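Local coordinates for protein Sodium/sialic acid symporter SiaT (Proteus mirabilis, PDB 5NV9) that couples the inward sodium gradient to the uptake of the sialic acid N-acetylneuraminic acid, importing two sodium ions with each sugar, at residues I351-N356 / V376-I381; R121-L126 / S357-L363. All blocks are in the same frame, centred on the assembly; numbering follows the deposited sequence.

Both contacts are made by the cytoplasmic part of helix 328-361 in a LeuT-fold symporter, and their centres lie 11 Å apart. Contact 1 packs this helix against helix 370-398, its neighbour along the chain, and is the more buried; contact 2 ties residues 357-363, already in the cytoplasmic region, to helix 118-151 and is only partly buried. The chemistry follows the depth: a serine-to-carbonyl bond, a bridging water and a phenylalanine packed on two valines in contact 1, a charged network edged with leucine and isoleucine in contact 2. Tyr-360 of contact 2 packs through CZ on CG2 of Val-376 in contact 1, at 3.7 Å.

Contact 1 (I351-N356 / V376-I381); sequences ISSCFN and VAKLVI
Helix 328-361, which carries sodium ligands such as Ser-345 earlier in the helix, here packs on the next transmembrane helix of the LeuT fold, 370-398. Segments 351-356 and 376-381 are regular alpha helix; their axes approach to 8.6 Å and their directions differ by 133°, so they run obliquely antiparallel. The CA atoms of Ser-352 and Val-380, 5.3 Å apart, set the register, and a residue as small as serine permits that closeness. In the t rotamer (chi1 -179°), Ser-352 sends OG to donate a 2.6 Å hydrogen bond to Ala-377 O, while its CB lies 3.8 Å from Ile-381 CG1. One turn on, Phe-355 is also t (-172°), with chi2 -84°: Val-380 CG2 makes an off-centre CH-pi contact 4.1 Å from the ring centroid, and Val-376 CG1 meets the ring edge, 3.9 Å from CE1. Both valines are t and point toward helix 351-356. Asn-356, with chi1 between wells at -148°, swings its amide inward; ND2 donates to Lys-373 O and to a water 3.0 Å away. That water also donates to Ser-352 O at 3.0 Å and, weakly, to Val-376 O at 3.2 Å. Phe-39 of helix 35-40 packs on Ser-352 and Ala-377. Short polar side chains and one water thus engage backbone carbonyls within a buried interface, so polar groups join the helices without any charge pair.

Contact 2 (R121-L126 / S357-L363); sequences RLFASL and SDIYTRL
A salt bridge backed by a serine hydrogen bond joins two helices of the LeuT fold at the cytoplasmic side, away from the substrate and sodium sites: 121-126, from helix 118-151, and 357-363, where helix 328-361 passes through a wider pi-type turn (357-361). The axes approach to 10.3 Å at 108°, with the CA atoms of Leu-122 and Asp-358 6.8 Å apart. Arg-121 is long enough to bridge this spacing, while Ser-125, facing Asp-358, needs only a short side chain. Arg-121, chi1 to chi3 all t, donates from NE (2.8 Å) and NH2 (3.1 Å) to Asp-358 OD1. Asp-358, in the m rotamer, accepts from Ser-125 OG at OD2 (2.7 Å), where Ser-107 also bonds. Arg-362 lies with CG over one face of the Arg-121 guanidinium; Glu-113 salt-bridges both arginines, offsetting their like charges. Beside them, Leu-122 CD2 lies 3.7 Å from Ile-359 CD1, which is 4.2 Å from Leu-126 CD2. A water accepts from Arg-121 NH2 at 3.0 Å and donates to Ser-357 O at 2.8 Å.

Contact 1 (I351-N356 / V376-I381)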
# COMPACT_ATOMS: atom_id res chain seq x y z
N ILE A 351 0.36 2.55 11.97
CA ILE A 351 -0.37 1.82 13.04
C ILE A 351 -0.09 2.44 14.37
O ILE A 351 -1.02 2.78 15.13
CB ILE A 351 -0.07 0.35 13.09
CG1 ILE A 351 -0.73 -0.36 11.93
CG2 ILE A 351 -0.59 -0.28 14.39
CD1 ILE A 351 -0.09 -1.70 11.58
N SER A 352 1.17 2.63 14.68
CA SER A 352 1.54 3.33 15.93
C SER A 352 1.08 4.76 16.00
O SER A 352 0.72 5.18 17.07
CB SER A 352 3.01 3.27 16.20
OG SER A 352 3.33 3.92 17.41
N SER A 353 1.04 5.54 14.89
CA SER A 353 0.53 6.89 14.97
C SER A 353 -1.01 6.92 15.36
O SER A 353 -1.44 7.76 16.16
CB SER A 353 0.75 7.65 13.65
OG SER A 353 -0.16 7.19 12.62
N CYS A 354 -1.80 6.05 14.73
CA CYS A 354 -3.21 5.87 15.04
C CYS A 354 -3.40 5.42 16.48
O CYS A 354 -4.25 5.97 17.21
CB CYS A 354 -3.82 4.83 14.10
SG CYS A 354 -3.99 5.44 12.40
N PHE A 355 -2.64 4.42 16.92
CA PHE A 355 -2.80 4.02 18.29
C PHE A 355 -2.53 5.21 19.25
O PHE A 355 -3.30 5.44 20.20
CB PHE A 355 -1.93 2.85 18.62
CG PHE A 355 -2.18 2.27 19.98
CD1 PHE A 355 -1.57 2.81 21.07
CD2 PHE A 355 -3.07 1.20 20.15
CE1 PHE A 355 -1.76 2.25 22.34
CE2 PHE A 355 -3.30 0.68 21.41
CZ PHE A 355 -2.64 1.22 22.51
N ASN A 356 -1.45 5.96 19.00
CA ASN A 356 -0.98 7.04 19.85
C ASN A 356 -2.03 8.17 20.03
O ASN A 356 -2.30 8.65 21.17
CB ASN A 356 0.33 7.63 19.31
CG ASN A 356 1.26 8.16 20.39
OD1 ASN A 356 1.25 9.35 20.73
ND2 ASN A 356 2.02 7.25 20.99
N VAL A 376 5.13 5.12 24.12
CA VAL A 376 4.06 4.29 23.55
C VAL A 376 4.17 4.22 22.03
O VAL A 376 3.95 3.17 21.48
CB VAL A 376 2.66 4.78 24.04
CG1 VAL A 376 1.53 3.99 23.42
CG2 VAL A 376 2.57 4.65 25.57
N ALA A 377 4.55 5.33 21.39
CA ALA A 377 4.88 5.37 19.96
C ALA A 377 5.87 4.27 19.59
O ALA A 377 5.62 3.51 18.64
CB ALA A 377 5.42 6.73 19.55
N LYS A 378 6.98 4.18 20.34
CA LYS A 378 7.96 3.12 20.09
C LYS A 378 7.47 1.71 20.36
O LYS A 378 7.69 0.81 19.56
CB LYS A 378 9.23 3.37 20.89
CG LYS A 378 10.07 4.45 20.25
CD LYS A 378 11.27 4.83 21.11
CE LYS A 378 12.38 3.78 21.04
NZ LYS A 378 13.17 3.85 19.76
N LEU A 379 6.82 1.53 21.49
CA LEU A 379 6.30 0.23 21.92
C LEU A 379 5.36 -0.40 20.91
O LEU A 379 5.46 -1.58 20.61
CB LEU A 379 5.54 0.45 23.23
CG LEU A 379 5.02 -0.82 23.89
CD1 LEU A 379 6.12 -1.86 24.10
CD2 LEU A 379 4.32 -0.42 25.19
N VAL A 380 4.48 0.41 20.33
CA VAL A 380 3.50 -0.14 19.43
C VAL A 380 4.11 -0.62 18.11
O VAL A 380 3.61 -1.53 17.48
CB VAL A 380 2.33 0.83 19.21
CG1 VAL A 380 1.40 0.31 18.13
CG2 VAL A 380 1.58 1.01 20.50
N ILE A 381 5.21 -0.01 17.69
CA ILE A 381 5.97 -0.59 16.58
C ILE A 381 6.44 -2.05 16.87
O ILE A 381 6.23 -2.95 16.09
CB ILE A 381 7.05 0.38 16.08
CG1 ILE A 381 6.29 1.49 15.30
CG2 ILE A 381 8.00 -0.36 15.14
CD1 ILE A 381 7.03 2.73 15.20
O HOH W 1 1.50 4.53 19.84

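Contact 2 (R121-L126 / S357-L363)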
# COMPACT_ATOMS: atom_id res chain seq x y z
N ARG A 121 -14.57 8.34 14.35
CA ARG A 121 -13.11 8.34 14.42
C ARG A 121 -12.59 6.97 14.81
O ARG A 121 -11.74 6.44 14.13
CB ARG A 121 -12.63 9.43 15.36
CG ARG A 121 -11.23 9.26 15.91
CD ARG A 121 -10.88 10.51 16.67
NE ARG A 121 -9.47 10.50 17.04
CZ ARG A 121 -8.90 11.37 17.89
NH1 ARG A 121 -9.58 12.31 18.48
NH2 ARG A 121 -7.61 11.30 18.12
N LEU A 122 -13.13 6.38 15.88
CA LEU A 122 -12.70 5.10 16.36
C LEU A 122 -13.02 3.92 15.47
O LEU A 122 -12.21 2.92 15.39
CB LEU A 122 -13.27 4.85 17.75
CG LEU A 122 -12.64 5.66 18.87
CD1 LEU A 122 -13.44 5.50 20.14
CD2 LEU A 122 -11.22 5.20 19.11
N PHE A 123 -14.18 3.97 14.81
CA PHE A 123 -14.50 2.91 13.89
C PHE A 123 -13.43 2.90 12.79
O PHE A 123 -12.90 1.82 12.46
CB PHE A 123 -15.88 3.02 13.28
CG PHE A 123 -16.07 2.16 12.06
CD1 PHE A 123 -16.33 0.81 12.17
CD2 PHE A 123 -16.00 2.72 10.79
CE1 PHE A 123 -16.51 0.03 11.06
CE2 PHE A 123 -16.11 1.94 9.64
CZ PHE A 123 -16.41 0.59 9.78
N ALA A 124 -13.10 4.07 12.26
CA ALA A 124 -12.13 4.18 11.16
C ALA A 124 -10.70 3.80 11.56
O ALA A 124 -10.03 3.12 10.81
CB ALA A 124 -12.17 5.58 10.51
N SER A 125 -10.26 4.28 12.74
CA SER A 125 -8.95 4.01 13.26
C SER A 125 -8.71 2.50 13.55
O SER A 125 -7.67 1.94 13.19
CB SER A 125 -8.78 4.82 14.55
OG SER A 125 -7.48 4.74 15.01
N LEU A 126 -9.67 1.84 14.20
CA LEU A 126 -9.60 0.41 14.47
C LEU A 126 -9.62 -0.39 13.16
O LEU A 126 -8.88 -1.38 13.02
CB LEU A 126 -10.73 -0.02 15.41
CG LEU A 126 -10.62 0.60 16.80
CD1 LEU A 126 -11.91 0.42 17.55
CD2 LEU A 126 -9.47 0.00 17.61
N SER A 357 -2.61 8.58 18.90
CA SER A 357 -3.54 9.68 18.88
C SER A 357 -4.96 9.22 19.24
O SER A 357 -5.55 9.77 20.17
CB SER A 357 -3.54 10.38 17.50
OG SER A 357 -4.56 11.41 17.45
N ASP A 358 -5.47 8.21 18.49
CA ASP A 358 -6.87 7.81 18.51
C ASP A 358 -7.20 6.92 19.71
O ASP A 358 -8.35 6.88 20.13
CB ASP A 358 -7.29 7.05 17.24
CG ASP A 358 -7.05 7.85 15.96
OD1 ASP A 358 -7.27 9.06 16.01
OD2 ASP A 358 -6.61 7.28 14.93
N ILE A 359 -6.21 6.22 20.26
CA ILE A 359 -6.46 5.32 21.37
C ILE A 359 -5.86 5.90 22.67
O ILE A 359 -6.61 6.32 23.61
CB ILE A 359 -5.97 3.91 21.05
CG1 ILE A 359 -6.58 3.39 19.73
CG2 ILE A 359 -6.31 2.93 22.16
CD1 ILE A 359 -8.09 3.33 19.70
N TYR A 360 -4.54 5.99 22.72
CA TYR A 360 -3.83 6.37 23.91
C TYR A 360 -4.06 7.82 24.34
O TYR A 360 -4.34 8.11 25.49
CB TYR A 360 -2.32 6.12 23.69
CG TYR A 360 -1.44 6.48 24.86
CD1 TYR A 360 -1.60 5.86 26.09
CD2 TYR A 360 -0.40 7.43 24.72
CE1 TYR A 360 -0.77 6.19 27.18
CE2 TYR A 360 0.41 7.78 25.79
CZ TYR A 360 0.24 7.14 27.01
OH TYR A 360 1.05 7.49 28.08
N THR A 361 -3.95 8.76 23.44
CA THR A 361 -4.15 10.14 23.80
C THR A 361 -5.66 10.40 23.97
O THR A 361 -6.12 10.94 24.99
CB THR A 361 -3.47 11.07 22.77
OG1 THR A 361 -2.07 10.76 22.71
CG2 THR A 361 -3.64 12.49 23.15
N ARG A 362 -6.47 9.94 23.03
CA ARG A 362 -7.85 10.39 23.03
C ARG A 362 -8.65 9.81 24.18
O ARG A 362 -9.59 10.43 24.69
CB ARG A 362 -8.51 10.04 21.70
CG ARG A 362 -10.01 10.30 21.67
CD ARG A 362 -10.30 11.78 21.90
NE ARG A 362 -11.72 12.04 21.79
CZ ARG A 362 -12.62 11.75 22.73
NH1 ARG A 362 -12.25 11.20 23.90
NH2 ARG A 362 -13.90 12.01 22.51
N LEU A 363 -8.33 8.59 24.54
CA LEU A 363 -9.04 7.89 25.56
C LEU A 363 -8.44 7.98 26.96
O LEU A 363 -8.99 7.43 27.87
CB LEU A 363 -9.24 6.42 25.12
CG LEU A 363 -10.03 6.34 23.81
CD1 LEU A 363 -10.12 4.93 23.26
CD2 LEU A 363 -11.43 6.89 24.04
O HOH W 2 -6.02 12.48 20.41